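Nucleocapsid protein (Schmallenberg virus, PDB 4JNG) encapsidates the viral RNA genome, protecting it from nucleases and forming the helical nucleocapsid that serves as template for transcription and replication. Local coordinates at residues A26-G29 and Q34-F37; M52-T57 and F71-N76. All blocks are in the same frame, centred on the assembly; numbering follows the deposited sequence.

Interaction 1: A26-G29 and Q34-F37; sequences AFIG and QLNF
Leu35 meets Phe27 and Ile28, and the residue after it, Asn36, holds the next helix through its side-chain oxygen. Asn36 OD1 accepts a hydrogen bond from the backbone N of Val39 and a weak one from that of Gly38. This is the N-cap of helix 37-45: the amide of Val39, and more loosely that of Gly38, find an acceptor here that their own helix cannot supply. No hydrogen bond joins the two segments themselves, so their contact is apolar. One methyl of Leu35 carries it. Leu35 CD1 lies 4.1 Å from Phe27 CE2, and the ring meets the methyl obliquely. Leu35 CD1 is also 4.3 Å from Ile28 CD1. Phe27 CE2 and Ile28 CD1 are themselves 4.3 Å apart, so the three carbons form a nearly equilateral triangle. The backbones stay well apart, with Ile28 CA 8.8 Å from Leu35 CA, and the side chains bridge the distance. The fold here is a helix-loop-helix: helix 20-31 ends, the chain turns, and Leu35 packs back on the helix it has just left. Phe27 has CG anti to its backbone N (chi1 168°), which carries the ring off the helix to Leu35. Helix 93-110 closes over the same cluster, with Leu100 on Phe27 and Leu35, and Trp103 on Ile28 and Leu35.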
# COMPACT_ATOMS: atom_id res chain seq x y z
N ALA B 26 -6.07 -29.88 25.41
CA ALA B 26 -4.64 -29.71 25.74
C ALA B 26 -4.35 -28.32 26.29
O ALA B 26 -3.49 -28.15 27.15
CB ALA B 26 -3.77 -29.99 24.53
N PHE B 27 -5.06 -27.32 25.77
CA PHE B 27 -4.93 -25.95 26.23
C PHE B 27 -5.48 -25.80 27.66
O PHE B 27 -4.88 -25.11 28.49
CB PHE B 27 -5.66 -25.02 25.26
CG PHE B 27 -5.85 -23.62 25.74
CD1 PHE B 27 -4.84 -22.68 25.62
CD2 PHE B 27 -7.07 -23.22 26.27
CE1 PHE B 27 -5.03 -21.38 26.04
CE2 PHE B 27 -7.27 -21.92 26.70
CZ PHE B 27 -6.24 -21.00 26.58
N ILE B 28 -6.60 -26.46 27.93
CA ILE B 28 -7.17 -26.46 29.27
C ILE B 28 -6.24 -27.23 30.21
O ILE B 28 -6.03 -26.82 31.33
CB ILE B 28 -8.59 -27.06 29.30
CG1 ILE B 28 -9.55 -26.21 28.47
CG2 ILE B 28 -9.10 -27.19 30.74
CD1 ILE B 28 -9.63 -24.75 28.86
N GLY B 29 -5.68 -28.32 29.72
CA GLY B 29 -4.65 -29.05 30.46
C GLY B 29 -3.47 -28.18 30.89
O GLY B 29 -3.04 -28.25 32.05
N GLN B 34 -5.22 -21.61 35.56
CA GLN B 34 -4.84 -20.20 35.65
C GLN B 34 -5.87 -19.24 35.06
O GLN B 34 -5.72 -18.03 35.19
CB GLN B 34 -3.50 -19.96 34.97
CG GLN B 34 -2.36 -20.81 35.49
CD GLN B 34 -1.04 -20.54 34.79
OE1 GLN B 34 -0.41 -21.46 34.26
NE2 GLN B 34 -0.62 -19.28 34.76
N LEU B 35 -6.90 -19.76 34.41
CA LEU B 35 -7.84 -18.89 33.71
C LEU B 35 -8.91 -18.32 34.64
O LEU B 35 -9.38 -18.98 35.55
CB LEU B 35 -8.53 -19.64 32.57
CG LEU B 35 -7.59 -20.09 31.46
CD1 LEU B 35 -8.36 -21.01 30.54
CD2 LEU B 35 -7.01 -18.90 30.72
N ASN B 36 -9.26 -17.06 34.38
CA ASN B 36 -10.43 -16.44 34.97
C ASN B 36 -10.93 -15.39 33.98
O ASN B 36 -10.25 -15.11 33.00
CB ASN B 36 -10.11 -15.80 36.33
CG ASN B 36 -9.01 -14.76 36.25
OD1 ASN B 36 -9.21 -13.67 35.72
ND2 ASN B 36 -7.85 -15.09 36.78
N PHE B 37 -12.09 -14.81 34.25
CA PHE B 37 -12.70 -13.86 33.33
C PHE B 37 -11.91 -12.56 33.15
O PHE B 37 -12.07 -11.89 32.14
CB PHE B 37 -14.14 -13.54 33.75
CG PHE B 37 -15.08 -14.71 33.70
CD1 PHE B 37 -14.79 -15.85 32.96
CD2 PHE B 37 -16.29 -14.66 34.38
CE1 PHE B 37 -15.67 -16.91 32.92
CE2 PHE B 37 -17.17 -15.73 34.34
CZ PHE B 37 -16.87 -16.85 33.60

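Interaction 2: M52-T57 and F71-N76; sequences MVLHKT and FTVVNN. With nucleotides of chain A.
Asn75 binds the end of helix 47-56 through its side-chain amide, with Leu54 and Thr57 as acceptors. Asn75 ND2 donates to Leu54 O at 3.1 Å, with an N-H...O angle of 140°. A weak bond runs from Asn75 ND2 to Thr57 O at 2.9 Å. The other end of the amide is held too: Asn75 OD1 accepts from the backbone N of His77, an RNA-binding residue, and weakly from that of Phe78. Bonds at both ends should fix the rotation of the amide. With chi1 at 176° the Asn75 chain is fully extended from the backbone N, which brings the amide to the helix. Thr57 adds a bond of its own, from OG1 to Val53 O at 2.7 Å. That oxygen also accepts from Lys56 N, and the two donors come from opposite faces of the carbonyl plane.

The next residue serves the RNA. Asn76 points away from the helix, and its ND2 donates to the ribose O2' of U24 in the RNA (chain A) at 2.9 Å and 156°, and also to Asn84 O. The chain here leaves a beta-hairpin, strands 61-66 and 69-74, so the hairpin's outgoing end faces helix on one side and sugar on the other.

The Leu54 side chain lies antiparallel against that of Asn75. Leu54 CG is 3.6 Å from Asn75 CG, and Leu54 CB is 3.6 Å from Asn75 OD1. Two residues earlier, within the strand, Val73 CG1 meets Leu54 CD2 at 4.0 Å. At the helix end, Phe5 of a second subunit packs on Thr57, in keeping with the part the N-terminus plays in oligomerisation.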
# COMPACT_ATOMS: atom_id res chain seq x y z
N MET B 52 -0.53 -7.06 16.12
CA MET B 52 0.39 -6.05 15.59
C MET B 52 1.80 -6.24 16.13
O MET B 52 2.78 -6.10 15.40
CB MET B 52 -0.08 -4.65 15.97
CG MET B 52 -1.38 -4.22 15.32
SD MET B 52 -2.31 -3.09 16.37
CE MET B 52 -1.01 -2.10 17.10
N VAL B 53 1.89 -6.53 17.43
CA VAL B 53 3.18 -6.84 18.04
C VAL B 53 3.80 -8.00 17.26
O VAL B 53 4.85 -7.85 16.63
CB VAL B 53 3.03 -7.16 19.55
CG1 VAL B 53 4.30 -7.77 20.12
CG2 VAL B 53 2.67 -5.90 20.32
N LEU B 54 3.10 -9.14 17.25
CA LEU B 54 3.57 -10.35 16.55
C LEU B 54 3.90 -10.12 15.07
O LEU B 54 4.85 -10.71 14.55
CB LEU B 54 2.53 -11.48 16.70
CG LEU B 54 2.79 -12.55 17.77
CD1 LEU B 54 3.37 -11.98 19.05
CD2 LEU B 54 1.52 -13.33 18.07
N HIS B 55 3.12 -9.28 14.41
CA HIS B 55 3.34 -8.95 13.00
C HIS B 55 4.68 -8.27 12.75
O HIS B 55 5.26 -8.41 11.67
CB HIS B 55 2.20 -8.08 12.48
CG HIS B 55 2.41 -7.61 11.07
ND1 HIS B 55 1.89 -8.28 9.98
CD2 HIS B 55 3.11 -6.57 10.58
CE1 HIS B 55 2.25 -7.66 8.88
NE2 HIS B 55 3.00 -6.62 9.21
N LYS B 56 5.18 -7.54 13.75
CA LYS B 56 6.46 -6.85 13.66
C LYS B 56 7.58 -7.53 14.46
O LYS B 56 8.71 -7.02 14.52
CB LYS B 56 6.30 -5.37 14.07
CG LYS B 56 6.51 -5.05 15.54
CD LYS B 56 6.02 -3.64 15.87
CE LYS B 56 6.96 -2.92 16.83
NZ LYS B 56 7.11 -3.64 18.12
N THR B 57 7.29 -8.69 15.05
CA THR B 57 8.26 -9.36 15.92
C THR B 57 8.86 -10.59 15.25
O THR B 57 8.13 -11.47 14.78
CB THR B 57 7.61 -9.75 17.26
OG1 THR B 57 7.09 -8.58 17.88
CG2 THR B 57 8.62 -10.40 18.17
N PHE B 71 1.42 -16.99 28.26
CA PHE B 71 1.14 -17.99 27.23
C PHE B 71 2.27 -18.05 26.21
O PHE B 71 2.75 -17.02 25.76
CB PHE B 71 -0.13 -17.63 26.48
CG PHE B 71 -1.35 -17.60 27.34
CD1 PHE B 71 -1.66 -16.47 28.09
CD2 PHE B 71 -2.20 -18.69 27.39
CE1 PHE B 71 -2.79 -16.44 28.89
CE2 PHE B 71 -3.33 -18.67 28.20
CZ PHE B 71 -3.62 -17.55 28.95
N THR B 72 2.68 -19.26 25.83
CA THR B 72 3.62 -19.44 24.73
C THR B 72 2.83 -19.53 23.43
O THR B 72 2.02 -20.44 23.24
CB THR B 72 4.49 -20.69 24.92
OG1 THR B 72 5.36 -20.48 26.04
CG2 THR B 72 5.36 -20.94 23.68
N VAL B 73 3.07 -18.56 22.55
CA VAL B 73 2.30 -18.39 21.33
C VAL B 73 3.22 -18.62 20.11
O VAL B 73 4.34 -18.11 20.05
CB VAL B 73 1.70 -16.97 21.29
CG1 VAL B 73 0.82 -16.76 20.07
CG2 VAL B 73 0.91 -16.68 22.58
N VAL B 74 2.74 -19.39 19.14
CA VAL B 74 3.40 -19.53 17.84
C VAL B 74 3.08 -18.31 16.98
O VAL B 74 1.92 -17.96 16.77
CB VAL B 74 2.99 -20.83 17.12
CG1 VAL B 74 3.52 -20.88 15.69
CG2 VAL B 74 3.52 -22.03 17.90
N ASN B 75 4.14 -17.64 16.51
CA ASN B 75 4.02 -16.40 15.76
C ASN B 75 4.17 -16.67 14.26
O ASN B 75 5.29 -16.78 13.76
CB ASN B 75 5.09 -15.41 16.24
CG ASN B 75 5.09 -14.11 15.44
OD1 ASN B 75 4.22 -13.87 14.60
ND2 ASN B 75 6.09 -13.27 15.71
N ASN B 76 3.03 -16.80 13.58
CA ASN B 76 2.97 -16.92 12.11
C ASN B 76 2.46 -15.63 11.46
O ASN B 76 2.10 -15.61 10.28
CB ASN B 76 2.08 -18.11 11.71
CG ASN B 76 2.86 -19.42 11.62
OD1 ASN B 76 3.94 -19.55 12.17
ND2 ASN B 76 2.30 -20.39 10.91
P U A 24 -4.95 -22.96 11.79
OP1 U A 24 -5.01 -22.71 13.27
OP2 U A 24 -6.16 -22.72 10.96
O5' U A 24 -3.78 -22.09 11.17
C5' U A 24 -2.42 -22.23 11.60
C4' U A 24 -1.51 -21.43 10.70
O4' U A 24 -1.40 -22.10 9.40
C3' U A 24 -1.99 -20.03 10.35
O3' U A 24 -1.68 -19.10 11.37
C2' U A 24 -1.23 -19.76 9.05
O2' U A 24 0.14 -19.43 9.22
C1' U A 24 -1.32 -21.13 8.37
N1 U A 24 -2.49 -21.28 7.49
C2 U A 24 -2.41 -20.72 6.23
O2 U A 24 -1.43 -20.10 5.84
N3 U A 24 -3.52 -20.90 5.45
C4 U A 24 -4.68 -21.57 5.79
O4 U A 24 -5.60 -21.65 4.97
C5 U A 24 -4.68 -22.12 7.11
C6 U A 24 -3.62 -21.96 7.90
P U A 25 -2.71 -17.93 11.75
OP1 U A 25 -2.25 -17.32 13.02
OP2 U A 25 -4.10 -18.44 11.63
O5' U A 25 -2.45 -16.85 10.61
C5' U A 25 -1.15 -16.26 10.45
C4' U A 25 -1.06 -15.59 9.11
O4' U A 25 -1.33 -16.57 8.07
C3' U A 25 -2.09 -14.50 8.87
O3' U A 25 -1.63 -13.29 9.47
C2' U A 25 -2.16 -14.46 7.35
O2' U A 25 -1.13 -13.67 6.79
C1' U A 25 -1.96 -15.93 6.97
N1 U A 25 -3.17 -16.68 6.61
C2 U A 25 -3.55 -16.67 5.28
O2 U A 25 -2.94 -16.05 4.42
N3 U A 25 -4.67 -17.40 4.99
C4 U A 25 -5.44 -18.14 5.87
O4 U A 25 -6.42 -18.75 5.45
C5 U A 25 -4.98 -18.11 7.23
C6 U A 25 -3.89 -17.40 7.54

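In the fold
Both segments of interaction 1 come earlier in the chain than those of interaction 2, and the centres lie about 20 Å apart. Strand 69-74 connects them. Phe71, midway along it, packs on both segments of interaction 1: Phe71 CE2 is 3.9 Å from Phe27 CE1, and Phe71 CZ is 4.1 Å from Leu35 CD2. The far end of the strand runs into residues 75-76 of interaction 2. Helix 93-110 borders both contacts, reaching interaction 2 with Leu93 and Met96. The hairpin thus packs against helix 20-31 and the loop after it near Phe71, and against helix 47-56 further on. Interaction 2 reaches the RNA directly, whereas interaction 1 stays about 12 Å from it at the nearest atoms.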